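PDB 6HYI: protein kinase A regulatory subunit, which binds the nucleoside inosine in each of its two cyclic nucleotide-binding domains and probably regulates the catalytic subunit of protein kinase A. Local coordinates for residues 69-74 and 123-128; 75-80 and 118-123; 213-218 and 245-250. All coordinates share one frame; numbering follows the deposited sequence.

Contacts 1 and 2 belong to the first cyclic nucleotide-binding domain and contact 3 to the second. Both segments of contact 2 fall, along the chain, between those of contact 1, apart from the shared Thr123; the two centres lie 12 Å apart, and Met73 packs on Cys80 and Val120 between them. Contact 1 pairs strands 71-73 and 123-126, and contact 2 prolongs the meeting into the loops beyond, both touching one inosine. Contact 3 comes later in the chain, on the other side of the chain's centre, with about 36 Å between its nearest atoms and those of contact 1. It joins strands 210-215 and 247-250 beside a second inosine. The chain thus carries two separate nucleoside sites built on similar sheets.

Contact 1: residues 69-74 and 123-128; sequences DDCIME and TVKVCT. With NOS (inosine), chain B.
Asp69 N donates to Val126 O at 2.9 Å, the first of four backbone bonds along this antiparallel pairing; Val126 N to Asp70 O, Ile72 N to Val124 O and Val124 N to Met73 O follow. The Ile72 bond is bent, 136° at the hydrogen, where the chain turns a corner. Among the polar side chains, Lys125 runs extended until its last torsion, chi4 71°, folds NZ onto Asp69 O at 2.8 Å. Asp69 OD1 stays 4.1 Å from the same NZ, too far for a salt bridge. One water donates both to Asp69 OD1, at 2.6 Å, and to Val126 O. The backbone bonds hold strand 71-73 at the edge of a four-stranded sheet, half of the beta roll of a cyclic nucleotide-binding domain, while 123-126 also bonds to strand 91-95. Apolar contacts fill the inner face. Ile72 CD1 meets Val124 CG1 at 4.1 Å, and Phe66 backs both Ile72 and Val126. Met73 CG, wedged between its own N and carbonyl carbon (chi1 54°), presses on Val124 CG2 at 3.5 Å; a bend at chi3 then brings SD to 3.7 Å from inosine C5'. On the outer face Cys71 SG rests against the methyl CG2 of Thr123.

Contact 2: residues 75-80 and 118-123; sequences AGQTTC and TPVVAT. With NOS (inosine), chain B.
Val120 turns its side chain toward the loop 75-80, and its two methyls divide the work. With chi1 at 174°, CG1 lies opposite the backbone N and reaches Ala75 CA at 3.9 Å, whereas CG2, beside that N, meets Gln77 CB at 4.0 Å and also touches Cys80 CB. Met73 closes on the same valine from strand 71-73. Of the Gln77 side chain it is CB that meets the valine; the chain stretches out beyond CG and carries OE1 to Glu74 N, a bond that ties the loop to its own start. Thr123 sets OG1 beside its backbone N (chi1 -66°), which presents the hydroxyl oxygen to Ala75 N at 3.1 Å in a nearly straight bond. Ala75 CB sits 3.7 Å from Val121 O, and the methyl CG2 of Thr78 lies against Pro119 CB at the far end. Two backbone bonds fix the spacing: Gly76 N gives to Val120 O at 2.8 Å, and Val120 N gives to Gln77 O at 3.0 Å, lying in that carbonyl's plane. Gly76 has a positive phi, at which a CB would jam against the preceding carbonyl oxygen. Val121, by contrast, points away from the loop, and its N bonds Glu113 OE2. Ala122 N donates to inosine O5' at 2.9 Å, with Val121 N a weak second donor. Following helix 111-116, residues 118-123 correspond to the end of the phosphate-binding cassette of cyclic nucleotide-binding domains, here offering backbone N-H groups to a nucleoside without a phosphate.

Contact 3: residues 213-218 and 245-250; sequences IGRDAD and VADVVA. With NOS (inosine), chain C.
Arg215 meets Asp247 end-on: OD2 of the carboxylate lies at the edge of the guanidinium, in its plane, gripped by NH1 and NH2 together. Arg215 NH1 and NH2 each stand 2.9 Å from Asp247 OD2, but the two planes are turned 42° apart. NH2 comes on the syn side, tilted a little out of the carboxylate plane, while NH1 arrives from above it, 41° out. NH1 has a further partner, Gly214 O at 3.0 Å, met from over the carbonyl rather than on a lone pair. A bend at chi2 swings the guanidinium back over its own strand, which lets NH1 reach Gly214 O as well as the carboxylate. Asp247 OD1 accepts from Tyr195 N, so both carboxylate oxygens are engaged, and the Tyr195 bond probably helps to set the carboxylate's rotation. Beneath it, Ile213 and Asp247 form an antiparallel hydrogen-bonded pair, Ile213 N to Asp247 O and Asp247 N to Ile213 O, both 2.8 Å. Ile213 CD1 reaches along the same face to Val249 CG2 at 3.7 Å. Tyr286 OH bonds both Arg215 N and Val245 O, linking the strand ends. Val245 N donates to inosine O5' at 3.1 Å, placing this strand pair at the nucleoside pocket of the second cyclic nucleotide-binding beta roll.

Contact 1: residues 69-74 and 123-128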
loop_
_atom_site.group_PDB
_atom_site.type_symbol
_atom_site.label_atom_id
_atom_site.label_comp_id
_atom_site.label_asym_id
_atom_site.label_seq_id
_atom_site.Cartn_x
_atom_site.Cartn_y
_atom_site.Cartn_z
ATOM N N ASP A 69 21.725 -16.432 -3.949
ATOM C CA ASP A 69 21.454 -17.807 -3.559
ATOM C C ASP A 69 21.395 -18.004 -2.046
ATOM O O ASP A 69 21.057 -19.106 -1.602
ATOM C CB ASP A 69 22.411 -18.843 -4.187
ATOM C CG ASP A 69 21.994 -19.253 -5.594
ATOM O OD1 ASP A 69 20.883 -18.883 -6.036
ATOM O OD2 ASP A 69 22.780 -19.967 -6.259
ATOM N N ASP A 70 21.694 -16.987 -1.234
ATOM C CA ASP A 70 21.495 -17.114 0.203
ATOM C C ASP A 70 20.008 -17.250 0.499
ATOM O O ASP A 70 19.169 -16.601 -0.135
ATOM C CB ASP A 70 21.981 -15.864 0.938
ATOM C CG ASP A 70 23.493 -15.783 1.063
ATOM O OD1 ASP A 70 24.189 -16.757 0.699
ATOM O OD2 ASP A 70 23.981 -14.735 1.547
ATOM N N CYS A 71 19.678 -18.081 1.478
ATOM C CA CYS A 71 18.315 -18.166 1.991
ATOM C C CYS A 71 18.197 -17.272 3.217
ATOM O O CYS A 71 18.833 -17.529 4.242
ATOM C CB CYS A 71 17.952 -19.606 2.328
ATOM S SG CYS A 71 17.792 -20.598 0.854
ATOM N N ILE A 72 17.384 -16.218 3.110
ATOM C CA ILE A 72 17.126 -15.368 4.267
ATOM C C ILE A 72 16.389 -16.157 5.334
ATOM O O ILE A 72 16.652 -16.021 6.534
ATOM C CB ILE A 72 16.343 -14.115 3.852
ATOM C CG1 ILE A 72 17.193 -13.256 2.915
ATOM C CG2 ILE A 72 15.939 -13.328 5.084
ATOM C CD1 ILE A 72 16.452 -12.080 2.343
ATOM N N MET A 73 15.455 -16.996 4.906
ATOM C CA MET A 73 14.790 -17.942 5.783
ATOM C C MET A 73 14.384 -19.128 4.928
ATOM O O MET A 73 14.281 -19.029 3.703
ATOM C CB MET A 73 13.586 -17.304 6.488
ATOM C CG MET A 73 12.583 -16.669 5.532
ATOM S SD MET A 73 11.361 -15.629 6.367
ATOM C CE MET A 73 12.351 -14.182 6.715
ATOM N N GLU A 74 14.185 -20.266 5.578
ATOM C CA GLU A 74 13.895 -21.500 4.869
ATOM C C GLU A 74 12.629 -22.114 5.431
ATOM O O GLU A 74 12.407 -22.096 6.645
ATOM C CB GLU A 74 15.048 -22.496 4.996
ATOM C CG GLU A 74 16.328 -21.990 4.348
ATOM C CD GLU A 74 17.489 -22.944 4.517
ATOM O OE1 GLU A 74 17.243 -24.150 4.716
ATOM O OE2 GLU A 74 18.647 -22.482 4.451
ATOM N N THR A 123 10.497 -20.614 1.566
ATOM C CA THR A 123 11.897 -20.230 1.497
ATOM C C THR A 123 12.039 -18.901 0.767
ATOM O O THR A 123 11.355 -18.640 -0.223
ATOM C CB THR A 123 12.688 -21.329 0.789
ATOM O OG1 THR A 123 12.660 -22.501 1.605
ATOM C CG2 THR A 123 14.142 -20.921 0.564
ATOM N N VAL A 124 12.908 -18.043 1.285
ATOM C CA VAL A 124 13.179 -16.733 0.703
ATOM C C VAL A 124 14.625 -16.775 0.243
ATOM O O VAL A 124 15.536 -16.835 1.075
ATOM C CB VAL A 124 12.972 -15.616 1.733
ATOM C CG1 VAL A 124 13.254 -14.255 1.127
ATOM C CG2 VAL A 124 11.556 -15.657 2.309
ATOM N N LYS A 125 14.849 -16.731 -1.071
ATOM C CA LYS A 125 16.174 -16.968 -1.644
ATOM C C LYS A 125 16.591 -15.770 -2.486
ATOM O O LYS A 125 15.902 -15.405 -3.442
ATOM C CB LYS A 125 16.153 -18.240 -2.489
ATOM C CG LYS A 125 17.516 -18.758 -2.890
ATOM C CD LYS A 125 17.372 -20.100 -3.590
ATOM C CE LYS A 125 18.720 -20.658 -4.004
ATOM N NZ LYS A 125 19.510 -21.119 -2.826
ATOM N N VAL A 126 17.741 -15.176 -2.149
ATOM C CA VAL A 126 18.195 -13.978 -2.852
ATOM C C VAL A 126 18.486 -14.314 -4.308
ATOM O O VAL A 126 19.197 -15.282 -4.606
ATOM C CB VAL A 126 19.435 -13.416 -2.143
ATOM C CG1 VAL A 126 20.010 -12.236 -2.913
ATOM C CG2 VAL A 126 19.077 -13.006 -0.724
ATOM N N CYS A 127 17.966 -13.499 -5.231
ATOM C CA CYS A 127 18.173 -13.749 -6.654
ATOM C C CYS A 127 18.905 -12.639 -7.393
ATOM O O CYS A 127 19.144 -12.774 -8.599
ATOM C CB CYS A 127 16.858 -14.099 -7.367
ATOM S SG CYS A 127 15.580 -12.846 -7.229
ATOM N N THR A 128 19.265 -11.557 -6.723
ATOM C CA THR A 128 20.183 -10.567 -7.262
ATOM C C THR A 128 21.590 -10.857 -6.742
ATOM O O THR A 128 21.800 -11.736 -5.907
ATOM C CB THR A 128 19.733 -9.155 -6.876
ATOM O OG1 THR A 128 19.419 -9.128 -5.476
ATOM C CG2 THR A 128 18.491 -8.754 -7.673
HETATM N N9 NOS B . 5.483 -15.354 1.436
HETATM C C4 NOS B . 4.853 -14.940 0.458
HETATM N N3 NOS B . 4.930 -13.910 -0.356
HETATM C C2 NOS B . 4.065 -13.785 -1.392
HETATM N N1 NOS B . 3.097 -14.717 -1.600
HETATM C C6 NOS B . 2.993 -15.754 -0.797
HETATM O O6 NOS B . 2.138 -16.570 -1.000
HETATM C C5 NOS B . 3.871 -15.893 0.240
HETATM N N7 NOS B . 4.062 -16.860 1.274
HETATM C C8 NOS B . 5.118 -16.399 1.997
HETATM C "C5'" NOS B . 8.380 -16.610 4.363
HETATM O "O5'" NOS B . 7.273 -17.497 4.420
HETATM C "C4'" NOS B . 7.986 -15.274 3.783
HETATM O "O4'" NOS B . 7.690 -15.404 2.362
HETATM C "C1'" NOS B . 6.579 -14.639 2.059
HETATM C "C2'" NOS B . 6.265 -13.751 3.226
HETATM O "O2'" NOS B . 7.060 -12.570 3.162
HETATM C "C3'" NOS B . 6.722 -14.646 4.363
HETATM O "O3'" NOS B . 6.944 -13.975 5.588
HETATM O O HOH W 1 18.722 -17.429 -6.281
#

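Contact 2: residues 75-80 and 118-123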
loop_
_atom_site.group_PDB
_atom_site.type_symbol
_atom_site.label_atom_id
_atom_site.label_comp_id
_atom_site.label_asym_id
_atom_site.label_seq_id
_atom_site.Cartn_x
_atom_site.Cartn_y
_atom_site.Cartn_z
ATOM N N ALA A 75 11.810 -22.655 4.535
ATOM C CA ALA A 75 10.538 -23.234 4.928
ATOM C C ALA A 75 10.745 -24.213 6.071
ATOM O O ALA A 75 11.637 -25.067 6.022
ATOM C CB ALA A 75 9.909 -23.942 3.730
ATOM N N GLY A 76 9.925 -24.074 7.111
ATOM C CA GLY A 76 9.956 -24.948 8.260
ATOM C C GLY A 76 10.744 -24.421 9.441
ATOM O O GLY A 76 10.592 -24.947 10.549
ATOM N N GLN A 77 11.577 -23.403 9.237
ATOM C CA GLN A 77 12.421 -22.899 10.314
ATOM C C GLN A 77 11.588 -22.310 11.445
ATOM O O GLN A 77 10.567 -21.652 11.216
ATOM C CB GLN A 77 13.357 -21.818 9.781
ATOM C CG GLN A 77 14.538 -22.351 8.997
ATOM C CD GLN A 77 15.455 -21.243 8.541
ATOM O OE1 GLN A 77 15.018 -20.107 8.334
ATOM N NE2 GLN A 77 16.739 -21.558 8.390
ATOM N N THR A 78 12.049 -22.536 12.674
ATOM C CA THR A 78 11.487 -21.911 13.861
ATOM C C THR A 78 12.448 -20.918 14.497
ATOM O O THR A 78 12.142 -20.373 15.563
ATOM C CB THR A 78 11.104 -22.981 14.894
ATOM O OG1 THR A 78 12.285 -23.656 15.346
ATOM C CG2 THR A 78 10.153 -23.995 14.283
ATOM N N THR A 79 13.596 -20.666 13.867
ATOM C CA THR A 79 14.672 -19.867 14.436
ATOM C C THR A 79 14.789 -18.482 13.808
ATOM O O THR A 79 15.744 -17.758 14.108
ATOM C CB THR A 79 15.999 -20.611 14.290
ATOM O OG1 THR A 79 16.204 -20.956 12.914
ATOM C CG2 THR A 79 15.990 -21.883 15.127
ATOM N N CYS A 80 13.856 -18.096 12.945
ATOM C CA CYS A 80 13.955 -16.778 12.330
ATOM C C CYS A 80 13.300 -15.732 13.223
ATOM O O CYS A 80 13.988 -15.039 13.982
ATOM C CB CYS A 80 13.335 -16.771 10.933
ATOM S SG CYS A 80 13.340 -15.132 10.158
ATOM N N THR A 118 3.607 -18.795 13.140
ATOM C CA THR A 118 3.782 -20.077 12.492
ATOM C C THR A 118 5.220 -20.184 12.026
ATOM O O THR A 118 5.870 -19.162 11.764
ATOM C CB THR A 118 2.805 -20.240 11.311
ATOM O OG1 THR A 118 2.815 -21.597 10.851
ATOM C CG2 THR A 118 3.146 -19.294 10.160
ATOM N N PRO A 119 5.769 -21.396 11.956
ATOM C CA PRO A 119 7.104 -21.559 11.376
ATOM C C PRO A 119 7.120 -21.046 9.944
ATOM O O PRO A 119 6.081 -20.913 9.294
ATOM C CB PRO A 119 7.346 -23.074 11.429
ATOM C CG PRO A 119 5.994 -23.689 11.615
ATOM C CD PRO A 119 5.174 -22.678 12.369
ATOM N N VAL A 120 8.328 -20.752 9.458
ATOM C CA VAL A 120 8.481 -20.179 8.128
ATOM C C VAL A 120 7.720 -21.009 7.115
ATOM O O VAL A 120 7.851 -22.237 7.057
ATOM C CB VAL A 120 9.971 -20.062 7.762
ATOM C CG1 VAL A 120 10.109 -19.613 6.319
ATOM C CG2 VAL A 120 10.676 -19.115 8.705
ATOM N N VAL A 121 6.917 -20.331 6.306
ATOM C CA VAL A 121 6.048 -21.000 5.350
ATOM C C VAL A 121 6.747 -21.253 4.026
ATOM O O VAL A 121 6.554 -22.305 3.410
ATOM C CB VAL A 121 4.767 -20.173 5.161
ATOM C CG1 VAL A 121 4.015 -20.650 3.929
ATOM C CG2 VAL A 121 3.906 -20.250 6.411
ATOM N N ALA A 122 7.549 -20.301 3.560
ATOM C CA ALA A 122 8.201 -20.395 2.266
ATOM C C ALA A 122 9.666 -20.021 2.413
ATOM O O ALA A 122 10.037 -19.227 3.280
ATOM C CB ALA A 122 7.560 -19.441 1.254
ATOM N N THR A 123 10.497 -20.614 1.566
ATOM C CA THR A 123 11.897 -20.230 1.497
ATOM C C THR A 123 12.039 -18.901 0.767
ATOM O O THR A 123 11.355 -18.640 -0.223
ATOM C CB THR A 123 12.688 -21.329 0.789
ATOM O OG1 THR A 123 12.660 -22.501 1.605
ATOM C CG2 THR A 123 14.142 -20.921 0.564
HETATM N N9 NOS B . 5.483 -15.354 1.436
HETATM C C4 NOS B . 4.853 -14.940 0.458
HETATM N N3 NOS B . 4.930 -13.910 -0.356
HETATM C C2 NOS B . 4.065 -13.785 -1.392
HETATM N N1 NOS B . 3.097 -14.717 -1.600
HETATM C C6 NOS B . 2.993 -15.754 -0.797
HETATM O O6 NOS B . 2.138 -16.570 -1.000
HETATM C C5 NOS B . 3.871 -15.893 0.240
HETATM N N7 NOS B . 4.062 -16.860 1.274
HETATM C C8 NOS B . 5.118 -16.399 1.997
HETATM C "C5'" NOS B . 8.380 -16.610 4.363
HETATM O "O5'" NOS B . 7.273 -17.497 4.420
HETATM C "C4'" NOS B . 7.986 -15.274 3.783
HETATM O "O4'" NOS B . 7.690 -15.404 2.362
HETATM C "C1'" NOS B . 6.579 -14.639 2.059
HETATM C "C2'" NOS B . 6.265 -13.751 3.226
HETATM O "O2'" NOS B . 7.060 -12.570 3.162
HETATM C "C3'" NOS B . 6.722 -14.646 4.363
HETATM O "O3'" NOS B . 6.944 -13.975 5.588
#

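Contact 3: residues 213-218 and 245-250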
loop_
_atom_site.group_PDB
_atom_site.type_symbol
_atom_site.label_atom_id
_atom_site.label_comp_id
_atom_site.label_asym_id
_atom_site.label_seq_id
_atom_site.Cartn_x
_atom_site.Cartn_y
_atom_site.Cartn_z
ATOM N N ILE A 213 -17.275 15.056 -11.570
ATOM C CA ILE A 213 -17.604 16.383 -12.094
ATOM C C ILE A 213 -16.323 17.032 -12.601
ATOM O O ILE A 213 -15.460 17.441 -11.810
ATOM C CB ILE A 213 -18.303 17.262 -11.045
ATOM C CG1 ILE A 213 -19.509 16.510 -10.470
ATOM C CG2 ILE A 213 -18.729 18.615 -11.657
ATOM C CD1 ILE A 213 -20.278 17.289 -9.436
ATOM N N GLY A 214 -16.188 17.122 -13.920
ATOM C CA GLY A 214 -15.035 17.746 -14.524
ATOM C C GLY A 214 -15.273 19.220 -14.749
ATOM O O GLY A 214 -16.185 19.829 -14.189
ATOM N N ARG A 215 -14.413 19.802 -15.574
ATOM C CA ARG A 215 -14.571 21.171 -16.033
ATOM C C ARG A 215 -14.585 21.158 -17.553
ATOM O O ARG A 215 -13.733 20.511 -18.179
ATOM C CB ARG A 215 -13.428 22.051 -15.525
ATOM C CG ARG A 215 -13.319 22.095 -13.996
ATOM C CD ARG A 215 -14.542 22.747 -13.358
ATOM N NE ARG A 215 -14.393 22.847 -11.906
ATOM C CZ ARG A 215 -14.807 21.922 -11.038
ATOM N NH1 ARG A 215 -15.419 20.816 -11.453
ATOM N NH2 ARG A 215 -14.609 22.112 -9.737
ATOM N N ASP A 216 -15.551 21.873 -18.140
ATOM C CA ASP A 216 -15.689 21.929 -19.591
ATOM C C ASP A 216 -14.747 22.993 -20.154
ATOM O O ASP A 216 -13.962 23.613 -19.431
ATOM C CB ASP A 216 -17.150 22.120 -20.007
ATOM C CG ASP A 216 -17.724 23.481 -19.603
ATOM O OD1 ASP A 216 -16.969 24.424 -19.290
ATOM O OD2 ASP A 216 -18.971 23.621 -19.620
ATOM N N ALA A 217 -14.848 23.244 -21.462
ATOM C CA ALA A 217 -13.936 24.166 -22.127
ATOM C C ALA A 217 -14.070 25.595 -21.619
ATOM O O ALA A 217 -13.144 26.394 -21.797
ATOM C CB ALA A 217 -14.152 24.116 -23.641
ATOM N N ASP A 218 -15.198 25.936 -21.006
ATOM C CA ASP A 218 -15.405 27.240 -20.396
ATOM C C ASP A 218 -15.039 27.264 -18.920
ATOM O O ASP A 218 -15.240 28.289 -18.262
ATOM C CB ASP A 218 -16.868 27.671 -20.561
ATOM C CG ASP A 218 -17.282 27.774 -22.014
ATOM O OD1 ASP A 218 -16.588 28.483 -22.775
ATOM O OD2 ASP A 218 -18.286 27.136 -22.399
ATOM N N VAL A 245 -8.269 16.304 -11.525
ATOM C CA VAL A 245 -8.885 16.947 -12.673
ATOM C C VAL A 245 -10.399 16.840 -12.649
ATOM O O VAL A 245 -11.059 17.161 -13.637
ATOM C CB VAL A 245 -8.293 16.437 -14.001
ATOM C CG1 VAL A 245 -6.773 16.725 -14.059
ATOM C CG2 VAL A 245 -8.579 14.972 -14.179
ATOM N N ALA A 246 -10.968 16.425 -11.528
ATOM C CA ALA A 246 -12.406 16.378 -11.382
ATOM C C ALA A 246 -12.711 16.375 -9.898
ATOM O O ALA A 246 -11.881 15.956 -9.077
ATOM C CB ALA A 246 -12.982 15.124 -12.043
ATOM N N ASP A 247 -13.906 16.848 -9.563
ATOM C CA ASP A 247 -14.490 16.543 -8.270
ATOM C C ASP A 247 -15.112 15.160 -8.325
ATOM O O ASP A 247 -15.546 14.694 -9.383
ATOM C CB ASP A 247 -15.635 17.503 -7.963
ATOM C CG ASP A 247 -15.227 18.949 -8.029
ATOM O OD1 ASP A 247 -14.316 19.347 -7.273
ATOM O OD2 ASP A 247 -15.835 19.692 -8.833
ATOM N N VAL A 248 -15.182 14.504 -7.175
ATOM C CA VAL A 248 -15.982 13.296 -7.031
ATOM C C VAL A 248 -16.889 13.528 -5.839
ATOM O O VAL A 248 -16.404 13.814 -4.736
ATOM C CB VAL A 248 -15.130 12.033 -6.836
ATOM C CG1 VAL A 248 -16.034 10.828 -6.702
ATOM C CG2 VAL A 248 -14.174 11.847 -8.020
ATOM N N VAL A 249 -18.197 13.469 -6.074
ATOM C CA VAL A 249 -19.209 13.869 -5.101
ATOM C C VAL A 249 -20.097 12.669 -4.804
ATOM O O VAL A 249 -20.560 11.992 -5.728
ATOM C CB VAL A 249 -20.052 15.030 -5.656
ATOM C CG1 VAL A 249 -21.052 15.515 -4.614
ATOM C CG2 VAL A 249 -19.139 16.163 -6.117
ATOM N N ALA A 250 -20.371 12.430 -3.524
ATOM C CA ALA A 250 -21.301 11.373 -3.156
ATOM C C ALA A 250 -22.708 11.753 -3.597
ATOM O O ALA A 250 -23.173 12.854 -3.299
ATOM C CB ALA A 250 -21.270 11.166 -1.639
HETATM N N9 NOS C . -11.935 10.980 -13.141
HETATM C C4 NOS C . -12.568 10.329 -14.000
HETATM N N3 NOS C . -13.334 9.249 -13.991
HETATM C C2 NOS C . -13.901 8.830 -15.148
HETATM N N1 NOS C . -13.695 9.484 -16.321
HETATM C C6 NOS C . -12.929 10.552 -16.374
HETATM O O6 NOS C . -12.770 11.083 -17.449
HETATM C C5 NOS C . -12.361 10.996 -15.205
HETATM N N7 NOS C . -11.510 12.098 -14.867
HETATM C C8 NOS C . -11.290 11.982 -13.530
HETATM C "C5'" NOS C . -9.980 12.903 -9.802
HETATM O "O5'" NOS C . -9.464 13.459 -10.998
HETATM C "C4'" NOS C . -10.552 11.531 -10.041
HETATM O "O4'" NOS C . -11.778 11.629 -10.831
HETATM C "C1'" NOS C . -11.811 10.587 -11.742
HETATM C "C2'" NOS C . -10.704 9.628 -11.419
HETATM O "O2'" NOS C . -11.103 8.698 -10.415
HETATM C "C3'" NOS C . -9.680 10.589 -10.857
HETATM O "O3'" NOS C . -8.664 9.957 -10.105
#